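Local atomic coordinates of neurogenic locus protein delta (PDB entry 7ALK), a protein that acts as a Notch receptor ligand required for the correct separation of neural and epidermal lineages, this piece spanning its C2-like, DSL and first EGF-like domains. Residues L8-D14 / N73-T78; G16-E20 / L125-R129; I206-A210 / D219-C224. All coordinates share one frame; numbering follows the deposited sequence.

Contact 1 (L8-D14 / N73-T78); sequences LKYFSND and NSVNLT. With NAG (2-acetamido-2-deoxy-beta-D-glucopyranose), chain C.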
loop_
_atom_site.group_PDB
_atom_site.type_symbol
_atom_site.label_atom_id
_atom_site.label_comp_id
_atom_site.label_asym_id
_atom_site.label_seq_id
_atom_site.Cartn_x
_atom_site.Cartn_y
_atom_site.Cartn_z
ATOM N N LEU A 8 10.339 -0.562 -3.134
ATOM C CA LEU A 8 11.776 -0.773 -3.200
ATOM C C LEU A 8 12.485 0.555 -3.427
ATOM O O LEU A 8 12.034 1.391 -4.216
ATOM C CB LEU A 8 12.116 -1.752 -4.322
ATOM C CG LEU A 8 11.227 -2.991 -4.435
ATOM C CD1 LEU A 8 11.429 -3.669 -5.779
ATOM C CD2 LEU A 8 11.506 -3.957 -3.296
ATOM N N LYS A 9 13.603 0.753 -2.730
ATOM C CA LYS A 9 14.355 1.998 -2.822
ATOM C C LYS A 9 15.714 1.808 -3.484
ATOM O O LYS A 9 15.963 2.379 -4.549
ATOM C CB LYS A 9 14.516 2.625 -1.429
ATOM C CG LYS A 9 13.194 2.963 -0.755
ATOM C CD LYS A 9 13.381 3.964 0.376
ATOM C CE LYS A 9 14.275 3.409 1.470
ATOM N NZ LYS A 9 14.479 4.390 2.573
ATOM N N TYR A 10 16.605 1.018 -2.887
ATOM C CA TYR A 10 17.956 0.867 -3.413
ATOM C C TYR A 10 18.420 -0.573 -3.273
ATOM O O TYR A 10 18.311 -1.162 -2.195
ATOM C CB TYR A 10 18.934 1.801 -2.692
ATOM C CG TYR A 10 20.236 2.015 -3.430
ATOM C CD1 TYR A 10 20.359 3.019 -4.382
ATOM C CD2 TYR A 10 21.343 1.217 -3.172
ATOM C CE1 TYR A 10 21.547 3.222 -5.058
ATOM C CE2 TYR A 10 22.536 1.413 -3.842
ATOM C CZ TYR A 10 22.632 2.416 -4.785
ATOM O OH TYR A 10 23.816 2.618 -5.456
ATOM N N PHE A 11 18.930 -1.131 -4.366
ATOM C CA PHE A 11 19.625 -2.410 -4.356
ATOM C C PHE A 11 21.093 -2.156 -4.663
ATOM O O PHE A 11 21.414 -1.495 -5.655
ATOM C CB PHE A 11 19.024 -3.381 -5.374
ATOM C CG PHE A 11 19.641 -4.752 -5.337
ATOM C CD1 PHE A 11 19.339 -5.633 -4.311
ATOM C CD2 PHE A 11 20.520 -5.157 -6.326
ATOM C CE1 PHE A 11 19.904 -6.894 -4.272
ATOM C CE2 PHE A 11 21.088 -6.419 -6.293
ATOM C CZ PHE A 11 20.778 -7.288 -5.264
ATOM N N SER A 12 21.977 -2.666 -3.811
ATOM C CA SER A 12 23.403 -2.375 -3.885
ATOM C C SER A 12 24.165 -3.637 -4.266
ATOM O O SER A 12 24.057 -4.660 -3.584
ATOM C CB SER A 12 23.913 -1.821 -2.555
ATOM O OG SER A 12 25.266 -1.413 -2.657
ATOM N N ASN A 13 24.938 -3.557 -5.350
ATOM C CA ASN A 13 25.780 -4.663 -5.789
ATOM C C ASN A 13 26.815 -4.165 -6.791
ATOM O O ASN A 13 26.738 -4.480 -7.982
ATOM C CB ASN A 13 24.929 -5.782 -6.395
ATOM C CG ASN A 13 25.753 -6.988 -6.806
ATOM O OD1 ASN A 13 25.660 -7.459 -7.939
ATOM N ND2 ASN A 13 26.576 -7.485 -5.890
ATOM N N ASP A 14 27.785 -3.383 -6.313
ATOM C CA ASP A 14 28.771 -2.774 -7.200
ATOM C C ASP A 14 29.701 -3.798 -7.834
ATOM O O ASP A 14 30.313 -3.505 -8.867
ATOM C CB ASP A 14 29.593 -1.735 -6.436
ATOM C CG ASP A 14 28.738 -0.636 -5.843
ATOM O OD1 ASP A 14 27.683 -0.318 -6.434
ATOM O OD2 ASP A 14 29.117 -0.089 -4.787
ATOM N N ASN A 73 23.615 -4.092 -11.736
ATOM C CA ASN A 73 24.365 -4.011 -10.487
ATOM C C ASN A 73 23.594 -3.220 -9.440
ATOM O O ASN A 73 22.467 -3.584 -9.087
ATOM C CB ASN A 73 25.746 -3.396 -10.730
ATOM C CG ASN A 73 26.752 -4.411 -11.243
ATOM O OD1 ASN A 73 26.385 -5.497 -11.689
ATOM N ND2 ASN A 73 28.032 -4.060 -11.179
ATOM N N SER A 74 24.181 -2.135 -8.942
ATOM C CA SER A 74 23.482 -1.287 -7.984
ATOM C C SER A 74 22.434 -0.446 -8.705
ATOM O O SER A 74 22.705 0.128 -9.764
ATOM C CB SER A 74 24.474 -0.395 -7.240
ATOM O OG SER A 74 25.408 0.188 -8.130
ATOM N N VAL A 75 21.234 -0.371 -8.130
ATOM C CA VAL A 75 20.072 0.207 -8.799
ATOM C C VAL A 75 19.386 1.197 -7.863
ATOM O O VAL A 75 19.146 0.884 -6.692
ATOM C CB VAL A 75 19.077 -0.884 -9.242
ATOM C CG1 VAL A 75 17.802 -0.261 -9.799
ATOM C CG2 VAL A 75 19.716 -1.810 -10.266
ATOM N N ASN A 76 19.063 2.383 -8.382
ATOM C CA ASN A 76 18.238 3.350 -7.663
ATOM C C ASN A 76 16.796 3.160 -8.112
ATOM O O ASN A 76 16.431 3.540 -9.230
ATOM C CB ASN A 76 18.697 4.783 -7.923
ATOM C CG ASN A 76 18.402 5.708 -6.753
ATOM O OD1 ASN A 76 17.635 5.361 -5.854
ATOM N ND2 ASN A 76 19.014 6.892 -6.763
ATOM N N LEU A 77 15.976 2.569 -7.246
ATOM C CA LEU A 77 14.593 2.288 -7.604
ATOM C C LEU A 77 13.646 3.424 -7.238
ATOM O O LEU A 77 12.593 3.568 -7.869
ATOM C CB LEU A 77 14.130 0.989 -6.938
ATOM C CG LEU A 77 14.885 -0.278 -7.354
ATOM C CD1 LEU A 77 16.054 -0.563 -6.415
ATOM C CD2 LEU A 77 13.949 -1.471 -7.423
ATOM N N THR A 78 13.994 4.235 -6.244
ATOM C CA THR A 78 13.157 5.364 -5.858
ATOM C C THR A 78 13.261 6.496 -6.873
ATOM O O THR A 78 12.273 6.867 -7.506
ATOM C CB THR A 78 13.533 5.903 -4.464
ATOM O OG1 THR A 78 12.626 6.949 -4.095
ATOM C CG2 THR A 78 14.950 6.451 -4.467
HETATM C C1 NAG C . 18.909 7.897 -5.721
HETATM C C2 NAG C . 18.042 9.132 -5.943
HETATM C C3 NAG C . 18.359 10.178 -4.871
HETATM C C4 NAG C . 18.329 9.573 -3.469
HETATM C C5 NAG C . 19.065 8.233 -3.390
HETATM C C6 NAG C . 18.808 7.501 -2.091
HETATM C C7 NAG C . 17.487 10.654 -7.805
HETATM C C8 NAG C . 17.849 11.086 -9.194
HETATM N N2 NAG C . 18.244 9.683 -7.277
HETATM O O3 NAG C . 17.413 11.239 -4.942
HETATM O O4 NAG C . 18.959 10.470 -2.563
HETATM O O5 NAG C . 18.640 7.359 -4.444
HETATM O O6 NAG C . 19.760 6.468 -1.874
HETATM O O7 NAG C . 16.556 11.163 -7.187
#
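Tyr10 lays its ring against the backbone of 73-78: Val75 O stands over one ring face, 3.4 Å from CD1, and Asn76 OD1 sits at the ring edge. The Asn76 amide plane is turned 70° from the ring, and its ND2 is bonded covalently to C1 of an N-acetylglucosamine. With CG anti to the backbone N (chi1 -163°), Tyr10 reaches along the strand until OH lies 3.6 Å from Ser74 CB. An alanine here would probably strip the cover from Val75 O and leave the glycosylated Asn76 side chain without its aromatic neighbour. Leu77 CD2 packs on Leu8 CB at 3.6 Å, the two side chains crossing obliquely, and its CD1 reaches Phe11 N and CB. Phe11 meets Asn73 O with its ring edge. Beyond the strand end, Ser74 OG donates to Asp14 OD1 at 2.9 Å. The antiparallel backbones are joined by Phe11 N to Val75 O (3.1 Å) and Val75 N to Phe11 O (2.7 Å), while Lys9 O accepts from both Leu77 N and Thr78 N. Lys9 and Tyr10 form a classic beta bulge opposite Glu155, which also takes the Lys9 ammonium in a salt bridge. Strand 3-12 thus runs between the short strand 75-76 and strand 153-161, and the Phe11 ring reaches Leu154 on strand 153-161 and Ile127 and Gln128 on strand 124-135.

Contact 2 (G16-E20 / L125-R129); sequences GRDNE and LLIQR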
loop_
_atom_site.group_PDB
_atom_site.type_symbol
_atom_site.label_atom_id
_atom_site.label_comp_id
_atom_site.label_asym_id
_atom_site.label_seq_id
_atom_site.Cartn_x
_atom_site.Cartn_y
_atom_site.Cartn_z
ATOM N N GLY A 16 28.781 -6.846 -8.981
ATOM C CA GLY A 16 28.104 -7.690 -9.946
ATOM C C GLY A 16 28.276 -9.165 -9.653
ATOM O O GLY A 16 28.613 -9.945 -10.548
ATOM N N ARG A 17 28.044 -9.561 -8.406
ATOM C CA ARG A 17 28.317 -10.916 -7.952
ATOM C C ARG A 17 27.018 -11.653 -7.630
ATOM O O ARG A 17 25.913 -11.131 -7.799
ATOM C CB ARG A 17 29.261 -10.895 -6.748
ATOM C CG ARG A 17 30.651 -10.390 -7.094
ATOM C CD ARG A 17 31.620 -10.514 -5.931
ATOM N NE ARG A 17 32.927 -9.964 -6.272
ATOM C CZ ARG A 17 33.872 -10.627 -6.924
ATOM N NH1 ARG A 17 33.693 -11.876 -7.319
ATOM N NH2 ARG A 17 35.027 -10.021 -7.186
ATOM N N ASP A 18 27.172 -12.884 -7.154
ATOM C CA ASP A 18 26.090 -13.850 -7.029
ATOM C C ASP A 18 25.889 -14.221 -5.565
ATOM O O ASP A 18 26.711 -13.913 -4.699
ATOM C CB ASP A 18 26.397 -15.100 -7.872
ATOM C CG ASP A 18 25.186 -15.985 -8.097
ATOM O OD1 ASP A 18 24.275 -15.996 -7.244
ATOM O OD2 ASP A 18 25.151 -16.678 -9.137
ATOM N N ASN A 19 24.763 -14.893 -5.297
ATOM C CA ASN A 19 24.502 -15.420 -3.962
ATOM C C ASN A 19 25.576 -16.408 -3.531
ATOM O O ASN A 19 25.893 -16.503 -2.340
ATOM C CB ASN A 19 23.126 -16.089 -3.928
ATOM C CG ASN A 19 22.523 -16.122 -2.538
ATOM O OD1 ASN A 19 23.215 -15.911 -1.542
ATOM N ND2 ASN A 19 21.224 -16.388 -2.465
ATOM N N GLU A 20 26.145 -17.147 -4.480
ATOM C CA GLU A 20 27.191 -18.119 -4.201
ATOM C C GLU A 20 28.592 -17.527 -4.291
ATOM O O GLU A 20 29.569 -18.255 -4.086
ATOM C CB GLU A 20 27.067 -19.308 -5.158
ATOM C CG GLU A 20 27.140 -18.928 -6.629
ATOM C CD GLU A 20 26.861 -20.101 -7.547
ATOM O OE1 GLU A 20 26.838 -21.248 -7.054
ATOM O OE2 GLU A 20 26.664 -19.877 -8.760
ATOM N N LEU A 125 20.320 -16.192 -12.517
ATOM C CA LEU A 125 21.022 -16.558 -11.293
ATOM C C LEU A 125 20.428 -15.771 -10.135
ATOM O O LEU A 125 20.283 -14.548 -10.224
ATOM C CB LEU A 125 22.527 -16.280 -11.401
ATOM C CG LEU A 125 23.311 -16.954 -12.530
ATOM C CD1 LEU A 125 24.729 -16.409 -12.590
ATOM C CD2 LEU A 125 23.327 -18.463 -12.348
ATOM N N LEU A 126 20.087 -16.471 -9.053
ATOM C CA LEU A 126 19.527 -15.823 -7.873
ATOM C C LEU A 126 20.608 -15.032 -7.146
ATOM O O LEU A 126 21.615 -15.600 -6.716
ATOM C CB LEU A 126 18.912 -16.866 -6.942
ATOM C CG LEU A 126 18.540 -16.392 -5.534
ATOM C CD1 LEU A 126 17.376 -15.412 -5.575
ATOM C CD2 LEU A 126 18.220 -17.576 -4.634
ATOM N N ILE A 127 20.395 -13.727 -6.999
ATOM C CA ILE A 127 21.374 -12.865 -6.341
ATOM C C ILE A 127 21.175 -12.844 -4.830
ATOM O O ILE A 127 22.117 -13.070 -4.066
ATOM C CB ILE A 127 21.313 -11.439 -6.928
ATOM C CG1 ILE A 127 21.180 -11.481 -8.449
ATOM C CG2 ILE A 127 22.549 -10.653 -6.535
ATOM C CD1 ILE A 127 20.938 -10.122 -9.062
ATOM N N GLN A 128 19.957 -12.565 -4.372
ATOM C CA GLN A 128 19.689 -12.457 -2.947
ATOM C C GLN A 128 18.235 -12.813 -2.678
ATOM O O GLN A 128 17.361 -12.588 -3.518
ATOM C CB GLN A 128 19.990 -11.048 -2.421
ATOM C CG GLN A 128 19.900 -10.914 -0.909
ATOM C CD GLN A 128 20.110 -9.493 -0.430
ATOM O OE1 GLN A 128 20.617 -8.647 -1.164
ATOM N NE2 GLN A 128 19.717 -9.225 0.809
ATOM N N ARG A 129 17.988 -13.368 -1.493
ATOM C CA ARG A 129 16.648 -13.712 -1.038
ATOM C C ARG A 129 16.472 -13.237 0.396
ATOM O O ARG A 129 17.348 -13.461 1.237
ATOM C CB ARG A 129 16.402 -15.221 -1.126
ATOM C CG ARG A 129 15.041 -15.659 -0.614
ATOM C CD ARG A 129 14.994 -17.161 -0.420
ATOM N NE ARG A 129 15.398 -17.870 -1.627
ATOM C CZ ARG A 129 14.557 -18.462 -2.463
ATOM N NH1 ARG A 129 13.253 -18.466 -2.242
ATOM N NH2 ARG A 129 15.036 -19.062 -3.548
#
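The Asn19 amide has Ile127 O over one of its faces, 3.4 Å from CG, while Leu126 CD2 lies beyond its nitrogen, 3.9 Å from ND2 and close to the amide plane. The carboxylate of Asp18 is met less squarely: Leu125 comes up obliquely, with its CB and CD1 each 3.5 Å from OD2, and the two side chains cross at about a right angle. Asp18 OD1 also points at Leu126 O, but both are acceptors, and their close spacing is doubtful at this resolution. The first torsion of Asn19, with CG anti to the backbone N (chi1 -155°), swings the amide along the strand, side by side with Leu126 and pointing the same way. Its CB meanwhile rests on the backbone, 3.2 Å from both Leu126 O and Ile127 O. No hydrogen bond joins the two segments, so the contact rests on van der Waals packing. Ile127 faces away from the loop, yet its CG2 branch touches Arg17 O at 3.6 Å. The side chain is buried, touching Cys39, Thr152 and His112. Gln128 likewise turns its amide away and gives OE1 to the hydroxyl of Thr152. Arg17 NH2 has a weak hydrogen bond to Gly33 O, within the disulfide-linked loop region that follows. A classic beta bulge at Ile127 and Gln128, opposite Ala110, interrupts strand 124-135. The loop between strands 3-12 and 40-48 thus packs on this edge strand of the four-stranded antiparallel sheet, in the beta sandwich of the C2-like domain.

Contact 3 (I206-A210 / D219-C224); sequences IPKCA and DKPNQC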
loop_
_atom_site.group_PDB
_atom_site.type_symbol
_atom_site.label_atom_id
_atom_site.label_comp_id
_atom_site.label_asym_id
_atom_site.label_seq_id
_atom_site.Cartn_x
_atom_site.Cartn_y
_atom_site.Cartn_z
ATOM N N ILE A 206 -31.912 15.802 8.360
ATOM C CA ILE A 206 -32.882 16.668 9.024
ATOM C C ILE A 206 -32.127 17.834 9.646
ATOM O O ILE A 206 -31.133 17.608 10.345
ATOM C CB ILE A 206 -33.680 15.907 10.099
ATOM C CG1 ILE A 206 -34.327 14.655 9.500
ATOM C CG2 ILE A 206 -34.731 16.812 10.725
ATOM C CD1 ILE A 206 -34.980 13.755 10.524
ATOM N N PRO A 207 -32.546 19.074 9.420
ATOM C CA PRO A 207 -31.876 20.214 10.050
ATOM C C PRO A 207 -32.327 20.393 11.496
ATOM O O PRO A 207 -33.286 19.779 11.964
ATOM C CB PRO A 207 -32.309 21.409 9.187
ATOM C CG PRO A 207 -33.024 20.816 7.992
ATOM C CD PRO A 207 -33.565 19.506 8.453
ATOM N N LYS A 208 -31.604 21.259 12.203
ATOM C CA LYS A 208 -31.926 21.621 13.578
ATOM C C LYS A 208 -32.290 23.098 13.620
ATOM O O LYS A 208 -31.450 23.957 13.324
ATOM C CB LYS A 208 -30.761 21.321 14.523
ATOM C CG LYS A 208 -30.514 19.838 14.749
ATOM C CD LYS A 208 -29.534 19.607 15.891
ATOM C CE LYS A 208 -30.078 20.149 17.203
ATOM N NZ LYS A 208 -29.167 19.870 18.348
ATOM N N CYS A 209 -33.534 23.389 13.989
ATOM C CA CYS A 209 -34.026 24.756 14.009
ATOM C C CYS A 209 -33.450 25.514 15.205
ATOM O O CYS A 209 -32.635 25.001 15.978
ATOM C CB CYS A 209 -35.551 24.764 14.042
ATOM S SG CYS A 209 -36.356 24.654 12.425
ATOM N N ALA A 210 -33.891 26.761 15.360
ATOM C CA ALA A 210 -33.429 27.611 16.443
ATOM C C ALA A 210 -34.178 27.284 17.734
ATOM O O ALA A 210 -35.089 26.452 17.767
ATOM C CB ALA A 210 -33.591 29.082 16.067
ATOM N N ASP A 219 -35.757 24.588 6.942
ATOM C CA ASP A 219 -35.237 24.330 5.606
ATOM C C ASP A 219 -33.721 24.212 5.596
ATOM O O ASP A 219 -33.169 23.441 4.805
ATOM C CB ASP A 219 -35.670 25.439 4.639
ATOM C CG ASP A 219 -35.354 25.110 3.193
ATOM O OD1 ASP A 219 -35.788 24.039 2.718
ATOM O OD2 ASP A 219 -34.674 25.922 2.530
ATOM N N LYS A 220 -33.052 24.962 6.461
ATOM C CA LYS A 220 -31.636 24.843 6.762
ATOM C C LYS A 220 -31.489 24.912 8.273
ATOM O O LYS A 220 -32.403 25.372 8.967
ATOM C CB LYS A 220 -30.819 25.954 6.085
ATOM C CG LYS A 220 -30.528 25.708 4.610
ATOM C CD LYS A 220 -29.614 24.506 4.415
ATOM C CE LYS A 220 -28.202 24.795 4.906
ATOM N NZ LYS A 220 -27.318 23.599 4.808
ATOM N N PRO A 221 -30.368 24.442 8.818
ATOM C CA PRO A 221 -30.200 24.474 10.277
ATOM C C PRO A 221 -30.224 25.895 10.826
ATOM O O PRO A 221 -29.738 26.836 10.195
ATOM C CB PRO A 221 -28.835 23.809 10.496
ATOM C CG PRO A 221 -28.168 23.822 9.152
ATOM C CD PRO A 221 -29.277 23.701 8.164
ATOM N N ASN A 222 -30.807 26.035 12.019
ATOM C CA ASN A 222 -30.874 27.300 12.751
ATOM C C ASN A 222 -31.576 28.386 11.929
ATOM O O ASN A 222 -31.048 29.473 11.693
ATOM C CB ASN A 222 -29.476 27.749 13.193
ATOM C CG ASN A 222 -28.908 26.876 14.299
ATOM O OD1 ASN A 222 -29.651 26.229 15.038
ATOM N ND2 ASN A 222 -27.585 26.854 14.418
ATOM N N GLN A 223 -32.794 28.062 11.502
ATOM C CA GLN A 223 -33.663 28.993 10.798
ATOM C C GLN A 223 -35.073 28.430 10.836
ATOM O O GLN A 223 -35.261 27.216 10.955
ATOM C CB GLN A 223 -33.215 29.217 9.349
ATOM C CG GLN A 223 -33.751 28.183 8.375
ATOM C CD GLN A 223 -33.313 28.436 6.950
ATOM O OE1 GLN A 223 -33.798 27.797 6.018
ATOM N NE2 GLN A 223 -32.389 29.376 6.771
ATOM N N CYS A 224 -36.061 29.316 10.731
ATOM C CA CYS A 224 -37.456 28.913 10.878
ATOM C C CYS A 224 -38.323 29.736 9.940
ATOM O O CYS A 224 -38.395 30.962 10.070
ATOM C CB CYS A 224 -37.911 29.064 12.333
ATOM S SG CYS A 224 -37.113 27.847 13.403
#
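Cys209, Pro207 and Asn222 have the largest individual shares of the surface buried where 206-210 meets the turn at 219-224. Cys209 SG lies 3.2 Å from Gln223 O and 3.4 Å from Cys224 SG. These two sulfurs are packed without being bonded to each other: Cys209 is in a disulfide with Cys218 and Cys224 in one with Cys213, so two separate crosslinks lie side by side. With SG anti to its carbonyl carbon (chi1 -69°), Cys224 brings the sulfur to 3.5 Å from Cys209 CB as well. Pro207 faces the turn with its CB, which lies 3.6 Å from Pro221 N and 3.9 Å from Pro221 CD, a small apolar contact between the two prolines. The backbone of Asn222 is in the left-handed region, at the bend after Pro221, and supplies a hydrogen bond from its N-H to Lys208 O, at an angle of 162°. Pro221 CA supports the same oxygen with a CA-H...O contact of 3.3 Å. The crosslinks from Cys209 and Cys224 fit the first-to-third and second-to-fourth pairing of an EGF-like module, which replaces a large hydrophobic core with disulfides. At the start of this module, strand 206-207 pairs antiparallel with strand 199-200, whose Trp199 touches Pro207, Lys220 and Pro221 and so brings the preceding DSL region against the turn.

In the fold
Contacts 1 and 2 belong to the C2-like domain and touch each other: the Phe11 ring of contact 1 packs on Ile127 and Gln128 of contact 2, and Asn73 OD1 lies beside Gly16. Both are partly buried, but contact 1 is a strand pairing stitched by backbone hydrogen bonds and bordered by a sugar, whereas contact 2 is a loop resting on a strand with no hydrogen bond across it. Contact 3 is a surface contact in the EGF-like domain, on the opposite side of the chain's centre, with its centre 61 Å from that of contact 1. There disulfides, rather than sheet packing, are the main stabilising element, as in EGF-like modules generally.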